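Long-range contacts in BH2331 protein (Bacillus halodurans, PDB 1VL5), which is of unknown function but probably acts as an S-adenosylmethionine-dependent methyltransferase: residues I32-G37 with L246-K251; E39-V44 with F104-C109; V51-A56 with N82-V87; V63-T68 with M97-E102. All blocks are in the same frame, centred on the assembly; numbering follows the deposited sequence.

Contact 1 of 4, residues I32-G37 with L246-K251; sequences IAALKG and LMKARK
Ile-32 lies over the side chains of Leu-246 and Lys-248, and its branches share out the work of meeting them. CG1 comes within 4.0 Å of Leu-246 CD1, while CG2, anti to the backbone N, has Leu-246 CD2 at 3.9 Å and also rests against the aliphatic arm of Lys-248, with CD of that lysine at 3.9 Å. The lysine crosses under the isoleucine with its chain extended as far as CE and then bends at chi4 (83°), a turn that carries NZ to the carbonyl of Ile-32. The bond from Lys-248 NZ to Ile-32 O is 2.8 Å long and meets the carbonyl at 144°, the donor tilted 17° from its plane. The helix involved, 26-33, precedes the first strand of a Rossmann-like methyltransferase fold and covers part of one sheet face; strand 236-250 runs antiparallel between strands 134-142 and 183-195, and such an antiparallel last strand, slotted between two others, is characteristic of class I methyltransferases. At Ala-33 the carbonyl O lies 3.0 Å from Lys-248 NZ, but at an angle too poor for a hydrogen bond. That oxygen instead takes the side-chain N-H of Gln-135, whose OE1 accepts from Lys-248 NZ. Two helix-end carbonyls and a glutamine oxygen thus gather round the lysine nitrogen, a setting that would probably stabilise its positive charge. Ala-34, where the backbone leaves the helix with positive phi, places CB 4.1 Å from Lys-248 NZ.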
# COMPACT_ATOMS: atom_id res chain seq x y z
N ILE A 32 3.33 15.41 1.37
CA ILE A 32 2.94 15.38 -0.06
C ILE A 32 1.46 15.71 -0.23
O ILE A 32 1.07 16.35 -1.20
CB ILE A 32 3.28 13.99 -0.72
CG1 ILE A 32 4.81 13.68 -0.68
CG2 ILE A 32 2.80 13.90 -2.11
CD1 ILE A 32 5.67 14.87 -1.02
N ALA A 33 0.64 15.34 0.76
CA ALA A 33 -0.81 15.59 0.71
C ALA A 33 -1.14 17.06 0.57
O ALA A 33 -2.06 17.45 -0.14
CB ALA A 33 -1.50 14.99 1.95
N ALA A 34 -0.39 17.89 1.27
CA ALA A 34 -0.53 19.33 1.17
C ALA A 34 -1.93 19.74 1.66
O ALA A 34 -2.65 20.46 1.00
CB ALA A 34 -0.26 19.81 -0.24
N LEU A 35 -2.29 19.28 2.84
CA LEU A 35 -3.66 19.41 3.35
C LEU A 35 -4.04 20.82 3.59
O LEU A 35 -3.21 21.63 4.03
CB LEU A 35 -3.81 18.65 4.65
CG LEU A 35 -3.57 17.17 4.63
CD1 LEU A 35 -3.68 16.71 6.08
CD2 LEU A 35 -4.58 16.47 3.72
N LYS A 36 -5.32 21.11 3.38
CA LYS A 36 -5.89 22.45 3.59
C LYS A 36 -6.80 22.58 4.83
O LYS A 36 -7.11 23.69 5.21
CB LYS A 36 -6.70 22.88 2.37
CG LYS A 36 -5.93 22.86 1.04
N GLY A 37 -7.26 21.47 5.41
CA GLY A 37 -8.03 21.52 6.62
C GLY A 37 -9.52 21.30 6.37
O GLY A 37 -10.24 21.02 7.29
N LEU A 246 5.10 6.17 -3.55
CA LEU A 246 4.06 7.07 -3.13
C LEU A 246 3.70 7.92 -4.35
O LEU A 246 4.56 8.67 -4.86
CB LEU A 246 4.59 7.96 -1.99
CG LEU A 246 3.80 8.98 -1.15
CD1 LEU A 246 4.80 9.71 -0.29
CD2 LEU A 246 3.11 9.99 -1.95
N MSE A 247 2.43 7.81 -4.77
CA MSE A 247 1.88 8.60 -5.86
C MSE A 247 0.77 9.57 -5.41
O MSE A 247 -0.06 9.22 -4.55
CB MSE A 247 1.42 7.67 -6.98
CG MSE A 247 2.52 6.84 -7.54
SE MSE A 247 1.79 5.42 -8.72
CE MSE A 247 1.12 4.40 -7.29
N LYS A 248 0.85 10.81 -5.90
CA LYS A 248 -0.15 11.83 -5.76
C LYS A 248 -0.66 12.05 -7.18
O LYS A 248 0.10 12.52 -8.04
CB LYS A 248 0.49 13.14 -5.23
CG LYS A 248 -0.47 14.30 -4.96
CD LYS A 248 0.31 15.58 -4.62
CE LYS A 248 -0.57 16.72 -4.31
NZ LYS A 248 -1.07 16.74 -2.90
N ALA A 249 -1.91 11.66 -7.42
CA ALA A 249 -2.55 11.76 -8.73
C ALA A 249 -3.81 12.64 -8.60
O ALA A 249 -4.56 12.51 -7.65
CB ALA A 249 -2.93 10.38 -9.25
N ARG A 250 -4.00 13.58 -9.52
CA ARG A 250 -5.13 14.49 -9.53
C ARG A 250 -6.28 14.02 -10.41
O ARG A 250 -6.07 13.57 -11.54
CB ARG A 250 -4.63 15.85 -10.01
CG ARG A 250 -5.56 17.02 -9.90
CD ARG A 250 -5.78 17.46 -8.46
NE ARG A 250 -4.56 17.77 -7.75
CZ ARG A 250 -4.51 18.00 -6.45
NH1 ARG A 250 -5.63 17.99 -5.74
NH2 ARG A 250 -3.36 18.31 -5.86
N LYS A 251 -7.50 14.08 -9.87
CA LYS A 251 -8.71 14.08 -10.70
C LYS A 251 -8.91 15.54 -11.21
O LYS A 251 -9.05 16.47 -10.43
CB LYS A 251 -9.94 13.66 -9.94
CG LYS A 251 -11.25 13.80 -10.67
CD LYS A 251 -12.35 12.98 -9.97
CE LYS A 251 -13.67 12.88 -10.81
NZ LYS A 251 -14.78 12.28 -10.00

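Contact 2 of 4, residues E39-V44 with F104-C109; sequences EEVLDV and FHIVTC
From Val-41 paired with Ile-106 to Asp-43 paired with Thr-108, strands 40-44 and 106-109 run parallel, their axes 4.7 Å apart and inclined by 19°, joined by bonds from Leu-42 N to Ile-106 O, Thr-108 N to Leu-42 O and Val-44 N to Thr-108 O. Leu-42 meets the ring of Phe-104: its CB stands over the centre of that ring, 3.6 Å from the centroid, in a CH-pi contact nearly along the ring normal. Further on, Val-44 CG2 packs against Val-107 CG1 at 3.6 Å. The pairing belongs to the parallel part of a Rossmann-like mixed sheet, strand 40-44 leading into the glycine-rich turn before helix 50-55. Beside Val-41 and Ile-106, on the face that this helix covers, Thr-108 OG1 gives a hydrogen bond of 3.3 Å to Asp-43 OD1, reaching it from above the carboxylate plane; OD2 of the same aspartate is held by Thr-46 and the backbone N of Ala-52. Where the strand is interrupted at His-105, the imidazole stands in for a main-chain acceptor: Glu-40 N donates to His-105 ND1 over 2.9 Å, almost straight at 177°, and Glu-40 O takes His-105 N.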
# COMPACT_ATOMS: atom_id res chain seq x y z
N GLU A 39 -10.85 18.92 4.24
CA GLU A 39 -11.07 17.75 3.40
C GLU A 39 -11.95 16.68 4.03
O GLU A 39 -11.93 16.44 5.25
CB GLU A 39 -9.73 17.13 3.01
CG GLU A 39 -8.91 17.98 2.04
CD GLU A 39 -7.89 18.86 2.74
OE1 GLU A 39 -7.96 19.01 3.97
OE2 GLU A 39 -7.00 19.39 2.06
N GLU A 40 -12.73 16.04 3.20
CA GLU A 40 -13.28 14.76 3.51
C GLU A 40 -12.45 13.68 2.80
O GLU A 40 -12.31 13.69 1.58
CB GLU A 40 -14.72 14.69 3.09
CG GLU A 40 -15.40 13.43 3.65
CD GLU A 40 -16.88 13.62 3.75
OE1 GLU A 40 -17.28 14.76 4.14
OE2 GLU A 40 -17.60 12.65 3.45
N VAL A 41 -11.91 12.76 3.61
CA VAL A 41 -10.92 11.79 3.21
C VAL A 41 -11.51 10.39 3.31
O VAL A 41 -12.13 10.07 4.30
CB VAL A 41 -9.72 11.87 4.11
CG1 VAL A 41 -8.62 10.82 3.70
CG2 VAL A 41 -9.14 13.26 4.13
N LEU A 42 -11.32 9.56 2.26
CA LEU A 42 -11.62 8.16 2.33
C LEU A 42 -10.31 7.36 2.39
O LEU A 42 -9.48 7.40 1.45
CB LEU A 42 -12.42 7.76 1.07
CG LEU A 42 -12.67 6.29 0.81
CD1 LEU A 42 -13.62 5.86 1.85
CD2 LEU A 42 -13.20 6.01 -0.61
N ASP A 43 -10.13 6.62 3.49
CA ASP A 43 -8.97 5.75 3.69
C ASP A 43 -9.33 4.33 3.32
O ASP A 43 -10.04 3.66 4.05
CB ASP A 43 -8.47 5.86 5.15
CG ASP A 43 -7.17 5.08 5.41
OD1 ASP A 43 -6.35 4.84 4.45
OD2 ASP A 43 -6.96 4.70 6.59
N VAL A 44 -8.96 3.94 2.09
CA VAL A 44 -9.31 2.66 1.51
C VAL A 44 -8.41 1.54 2.08
O VAL A 44 -7.17 1.66 2.08
CB VAL A 44 -9.25 2.71 -0.06
CG1 VAL A 44 -9.57 1.37 -0.67
CG2 VAL A 44 -10.18 3.75 -0.59
N PHE A 104 -15.46 12.76 -2.09
CA PHE A 104 -14.24 12.98 -1.32
C PHE A 104 -13.28 13.98 -1.92
O PHE A 104 -13.10 14.02 -3.13
CB PHE A 104 -13.55 11.60 -1.10
CG PHE A 104 -14.41 10.64 -0.33
CD1 PHE A 104 -14.58 10.82 1.05
CD2 PHE A 104 -15.17 9.67 -0.96
CE1 PHE A 104 -15.40 9.97 1.77
CE2 PHE A 104 -16.02 8.81 -0.23
CZ PHE A 104 -16.12 9.00 1.16
N HIS A 105 -12.59 14.77 -1.08
CA HIS A 105 -11.45 15.54 -1.56
C HIS A 105 -10.20 14.69 -1.75
O HIS A 105 -9.39 14.95 -2.65
CB HIS A 105 -11.15 16.68 -0.62
CG HIS A 105 -12.33 17.57 -0.38
ND1 HIS A 105 -13.27 17.30 0.59
CD2 HIS A 105 -12.72 18.72 -0.97
CE1 HIS A 105 -14.17 18.27 0.60
NE2 HIS A 105 -13.86 19.14 -0.34
N ILE A 106 -10.05 13.66 -0.90
CA ILE A 106 -8.87 12.80 -0.90
C ILE A 106 -9.27 11.35 -0.78
O ILE A 106 -10.13 11.01 -0.03
CB ILE A 106 -7.88 13.18 0.27
CG1 ILE A 106 -7.42 14.62 0.15
CG2 ILE A 106 -6.68 12.22 0.26
CD1 ILE A 106 -6.57 15.12 1.31
N VAL A 107 -8.64 10.48 -1.58
CA VAL A 107 -8.70 9.06 -1.33
C VAL A 107 -7.29 8.65 -1.01
O VAL A 107 -6.37 8.95 -1.78
CB VAL A 107 -9.24 8.25 -2.54
CG1 VAL A 107 -9.21 6.77 -2.26
CG2 VAL A 107 -10.64 8.64 -2.86
N THR A 108 -7.11 7.96 0.11
CA THR A 108 -5.84 7.36 0.46
C THR A 108 -5.89 5.85 0.45
O THR A 108 -6.92 5.23 0.76
CB THR A 108 -5.32 7.81 1.87
OG1 THR A 108 -6.34 7.72 2.89
CG2 THR A 108 -4.81 9.17 1.82
N CYS A 109 -4.76 5.24 0.13
CA CYS A 109 -4.64 3.79 0.15
C CYS A 109 -3.16 3.40 0.30
O CYS A 109 -2.36 3.67 -0.58
CB CYS A 109 -5.16 3.19 -1.16
SG CYS A 109 -5.28 1.41 -1.07

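Contact 3 of 4, residues V51-A56 with N82-V87; sequences VANAFA and NGHQQV
Asn-53 meets both Asn-82 and His-84 at about a right angle, and its OD1 is where the three side chains converge. The two amide planes are turned 54° against each other, and Asn-82 directs ND2 at Asn-53 OD1 in a hydrogen bond of 2.8 Å, straight along the N-H (170°) and lying in the donor's own amide plane. At the acceptor the same bond arrives well to the side of the carbonyl and tilted from its plane. The imidazole of His-84 stands steeply to the Asn-53 amide and turns its edge to that oxygen, with CD2 3.1 Å from Asn-53 OD1. Here helix 50-55, which follows the glycine-rich turn of a Rossmann-like fold, borders the loop that returns from helix 69-81 to strand 87-91. An alanine in place of Asn-53 would probably leave Asn-82 ND2 without its acceptor and the edge of His-84 without the oxygen beside it. Ala-56 approaches the imidazole differently, over a face: its CB lies 4.2 Å from the centroid of the His-84 ring, 28° off the normal, a CH-pi contact. That methyl also touches Val-87, at 4.1 Å from Ala-56 CB to Val-87 CG2.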
# COMPACT_ATOMS: atom_id res chain seq x y z
N VAL A 51 -3.39 5.31 8.61
CA VAL A 51 -3.52 6.48 7.75
C VAL A 51 -4.66 7.40 8.25
O VAL A 51 -4.48 8.62 8.39
CB VAL A 51 -3.62 6.09 6.26
CG1 VAL A 51 -3.79 7.32 5.35
CG2 VAL A 51 -2.38 5.35 5.82
N ALA A 52 -5.85 6.85 8.46
CA ALA A 52 -6.94 7.61 8.99
C ALA A 52 -6.53 8.30 10.27
O ALA A 52 -6.90 9.46 10.51
CB ALA A 52 -8.18 6.70 9.28
N ASN A 53 -5.81 7.57 11.12
CA ASN A 53 -5.32 8.10 12.39
C ASN A 53 -4.47 9.36 12.19
O ASN A 53 -4.66 10.36 12.88
CB ASN A 53 -4.42 7.08 13.06
CG ASN A 53 -4.01 7.49 14.45
OD1 ASN A 53 -4.82 7.49 15.37
ND2 ASN A 53 -2.71 7.80 14.61
N ALA A 54 -3.54 9.27 11.24
CA ALA A 54 -2.65 10.38 10.93
C ALA A 54 -3.37 11.58 10.31
O ALA A 54 -3.01 12.70 10.62
CB ALA A 54 -1.54 9.91 9.99
N PHE A 55 -4.37 11.35 9.47
CA PHE A 55 -5.03 12.43 8.72
C PHE A 55 -6.07 13.15 9.58
O PHE A 55 -6.28 14.39 9.45
CB PHE A 55 -5.68 11.89 7.43
CG PHE A 55 -4.75 11.88 6.22
CD1 PHE A 55 -3.69 11.03 6.15
CD2 PHE A 55 -4.95 12.75 5.18
CE1 PHE A 55 -2.83 11.03 5.06
CE2 PHE A 55 -4.14 12.74 4.09
CZ PHE A 55 -3.06 11.88 4.03
N ALA A 56 -6.68 12.38 10.48
CA ALA A 56 -7.84 12.84 11.28
C ALA A 56 -7.73 14.23 11.91
O ALA A 56 -8.65 15.05 11.76
CB ALA A 56 -8.22 11.79 12.35
N ASN A 82 -6.37 7.27 20.22
CA ASN A 82 -5.66 8.55 20.07
C ASN A 82 -6.54 9.75 20.11
O ASN A 82 -6.08 10.88 19.92
CB ASN A 82 -4.84 8.56 18.80
CG ASN A 82 -3.70 7.56 18.86
OD1 ASN A 82 -3.05 7.41 19.90
ND2 ASN A 82 -3.48 6.84 17.78
N GLY A 83 -7.81 9.54 20.45
CA GLY A 83 -8.72 10.65 20.68
C GLY A 83 -9.31 11.24 19.42
O GLY A 83 -9.77 12.36 19.45
N HIS A 84 -9.31 10.52 18.30
CA HIS A 84 -9.92 11.08 17.08
C HIS A 84 -11.42 10.70 17.00
O HIS A 84 -11.74 9.52 16.98
CB HIS A 84 -9.19 10.62 15.84
CG HIS A 84 -7.71 10.76 15.93
ND1 HIS A 84 -7.09 11.97 16.17
CD2 HIS A 84 -6.73 9.84 15.94
CE1 HIS A 84 -5.78 11.79 16.21
NE2 HIS A 84 -5.54 10.50 16.06
N GLN A 85 -12.31 11.70 16.92
CA GLN A 85 -13.75 11.46 16.97
C GLN A 85 -14.53 11.87 15.70
O GLN A 85 -15.74 11.78 15.68
CB GLN A 85 -14.36 12.11 18.23
N GLN A 86 -13.89 12.31 14.65
CA GLN A 86 -14.65 12.56 13.40
C GLN A 86 -14.26 11.54 12.33
O GLN A 86 -14.06 11.89 11.14
CB GLN A 86 -14.46 13.99 12.88
N VAL A 87 -14.16 10.27 12.76
CA VAL A 87 -13.89 9.17 11.84
C VAL A 87 -15.13 8.28 11.82
O VAL A 87 -15.66 7.90 12.88
CB VAL A 87 -12.67 8.29 12.24
CG1 VAL A 87 -12.46 7.16 11.21
CG2 VAL A 87 -11.39 9.13 12.43

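Contact 4 of 4, residues V63-T68 with M97-E102; sequences VAFDLT and MPFTDE. Unlike the reference sequence in segment 97-102: Met-97 (reference Leu).
Phe-65 holds CG anti to its backbone N (chi1 -179°) and Phe-99 holds CG anti to its carbonyl carbon (chi1 -57°), settings that place the CG of each ring. The two side chains slide past each other in opposite directions. The rings belong to a Rossmann-like methyltransferase fold, in which strand 61-66 is a parallel neighbour of strand 40-44 and residues 97-102 form part of the loop leading to strand 104-110. The pair is an offset edge-to-face stack: the edge of Phe-99 is turned to a face of Phe-65, centroids 5.2 Å apart and planes at 61°. Its leading atom, Phe-99 CE2, stands 3.7 Å above the Phe-65 ring plane, displaced toward the rim. Pro-98, the centre of an inverse gamma turn, reaches Phe-65 tip to tip, with CD 3.7 Å from Phe-65 CE1. Met-97, a selenomethionine that differs from the reference leucine, makes an oblique Met-aromatic contact, SE to Phe-65 CE2 at 3.8 Å, though this is one of two modelled conformers and so less certain. Leu-42 of strand 40-44 touches Phe-65, Met-97 and Phe-99, and Phe-99 in turn packs edge-to-face with Phe-104. An alanine in place of Phe-65 would probably open a gap beside Pro-98 CD and leave Phe-99 without the face its edge meets, so that the loop would be less firmly seated on the sheet. Beyond the phenylalanines, CG1 of Val-63 lies 4.0 Å from Phe-99 CZ.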
# COMPACT_ATOMS: atom_id res chain seq x y z
N VAL A 63 -13.42 8.77 6.46
CA VAL A 63 -14.10 7.51 6.41
C VAL A 63 -13.05 6.45 6.34
O VAL A 63 -12.31 6.39 5.38
CB VAL A 63 -15.07 7.41 5.22
CG1 VAL A 63 -15.68 6.05 5.12
CG2 VAL A 63 -16.17 8.49 5.33
N ALA A 64 -12.98 5.60 7.36
CA ALA A 64 -12.07 4.45 7.38
C ALA A 64 -12.83 3.25 6.85
O ALA A 64 -13.82 2.80 7.45
CB ALA A 64 -11.58 4.23 8.84
N PHE A 65 -12.34 2.71 5.74
CA PHE A 65 -13.10 1.77 4.93
C PHE A 65 -12.35 0.44 4.79
O PHE A 65 -11.17 0.42 4.36
CB PHE A 65 -13.26 2.44 3.57
CG PHE A 65 -14.02 1.67 2.55
CD1 PHE A 65 -15.40 1.47 2.68
CD2 PHE A 65 -13.38 1.22 1.40
CE1 PHE A 65 -16.11 0.80 1.70
CE2 PHE A 65 -14.10 0.56 0.43
CZ PHE A 65 -15.49 0.35 0.62
N ASP A 66 -13.01 -0.67 5.09
CA ASP A 66 -12.38 -1.97 4.87
C ASP A 66 -13.44 -3.06 4.77
O ASP A 66 -14.64 -2.83 4.96
CB ASP A 66 -11.34 -2.32 5.94
CG ASP A 66 -10.11 -3.02 5.37
OD1 ASP A 66 -10.28 -3.91 4.48
OD2 ASP A 66 -8.97 -2.69 5.82
N LEU A 67 -12.97 -4.25 4.45
CA LEU A 67 -13.83 -5.34 4.01
C LEU A 67 -14.69 -5.96 5.11
O LEU A 67 -15.78 -6.40 4.80
CB LEU A 67 -13.00 -6.44 3.40
CG LEU A 67 -12.54 -6.27 1.98
CD1 LEU A 67 -11.44 -7.28 1.73
CD2 LEU A 67 -13.67 -6.43 0.98
N THR A 68 -14.24 -5.99 6.36
CA THR A 68 -15.00 -6.64 7.44
C THR A 68 -15.14 -5.79 8.70
O THR A 68 -14.30 -4.92 8.98
CB THR A 68 -14.33 -7.96 7.81
OG1 THR A 68 -13.11 -7.67 8.47
CG2 THR A 68 -14.01 -8.82 6.50
N MSE A 97 -17.19 0.49 -4.55
CA MSE A 97 -17.34 1.27 -3.34
C MSE A 97 -18.68 1.95 -3.22
O MSE A 97 -19.13 2.61 -4.15
CB MSE A 97 -16.24 2.31 -3.25
CG MSE A 97 -14.91 1.66 -3.13
SE MSE A 97 -13.67 2.94 -2.50
CE MSE A 97 -12.98 3.61 -4.24
N PRO A 98 -19.31 1.83 -2.06
CA PRO A 98 -20.68 2.22 -1.88
C PRO A 98 -20.83 3.68 -1.49
O PRO A 98 -21.50 4.03 -0.49
CB PRO A 98 -21.11 1.29 -0.76
CG PRO A 98 -19.90 1.37 0.15
CD PRO A 98 -18.73 1.32 -0.80
N PHE A 99 -20.21 4.55 -2.27
CA PHE A 99 -20.25 5.95 -2.02
C PHE A 99 -20.70 6.59 -3.29
O PHE A 99 -20.59 6.01 -4.36
CB PHE A 99 -18.88 6.51 -1.61
CG PHE A 99 -18.30 5.83 -0.42
CD1 PHE A 99 -18.89 5.98 0.81
CD2 PHE A 99 -17.18 5.02 -0.54
CE1 PHE A 99 -18.37 5.32 1.93
CE2 PHE A 99 -16.66 4.35 0.57
CZ PHE A 99 -17.24 4.51 1.80
N THR A 100 -21.20 7.81 -3.16
CA THR A 100 -21.69 8.57 -4.28
C THR A 100 -20.53 9.18 -5.01
O THR A 100 -19.42 9.28 -4.48
CB THR A 100 -22.69 9.65 -3.86
OG1 THR A 100 -22.16 10.39 -2.77
CG2 THR A 100 -24.02 9.01 -3.48
N ASP A 101 -20.79 9.53 -6.27
CA ASP A 101 -19.84 10.20 -7.11
C ASP A 101 -19.45 11.50 -6.44
O ASP A 101 -20.29 12.15 -5.83
CB ASP A 101 -20.47 10.56 -8.44
CG ASP A 101 -20.74 9.37 -9.35
OD1 ASP A 101 -20.69 8.21 -8.94
OD2 ASP A 101 -21.02 9.64 -10.53
N GLU A 102 -18.20 11.90 -6.60
CA GLU A 102 -17.74 13.26 -6.22
C GLU A 102 -18.02 13.56 -4.79
O GLU A 102 -18.44 14.67 -4.47
CB GLU A 102 -18.39 14.33 -7.11
CG GLU A 102 -17.84 14.25 -8.52
CD GLU A 102 -18.48 15.23 -9.47
OE1 GLU A 102 -19.04 16.25 -9.02
OE2 GLU A 102 -18.40 14.98 -10.68

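Contacts 1, 2 and 4 are buried and reach one sheet, whereas contact 3 lies at the surface, between a helix and a loop. Contact 2 supplies the regular main-chain pairing of parallel strands; contact 1 replaces it with a lysine capturing a carbonyl at a helix end, and contact 4 relies on apolar and aromatic packing alone. In contact 3 an amide-amide bond is joined by a methyl packed on a ring face. Strand 40-44 joins the set: Val-41 and Asp-43 bond through their backbones to Val-63 of contact 4, whose neighbour Ala-64 packs on Val-87 of contact 3. Leu-35, within segment 32-37 of contact 1, meets both Ile-106 and Phe-55.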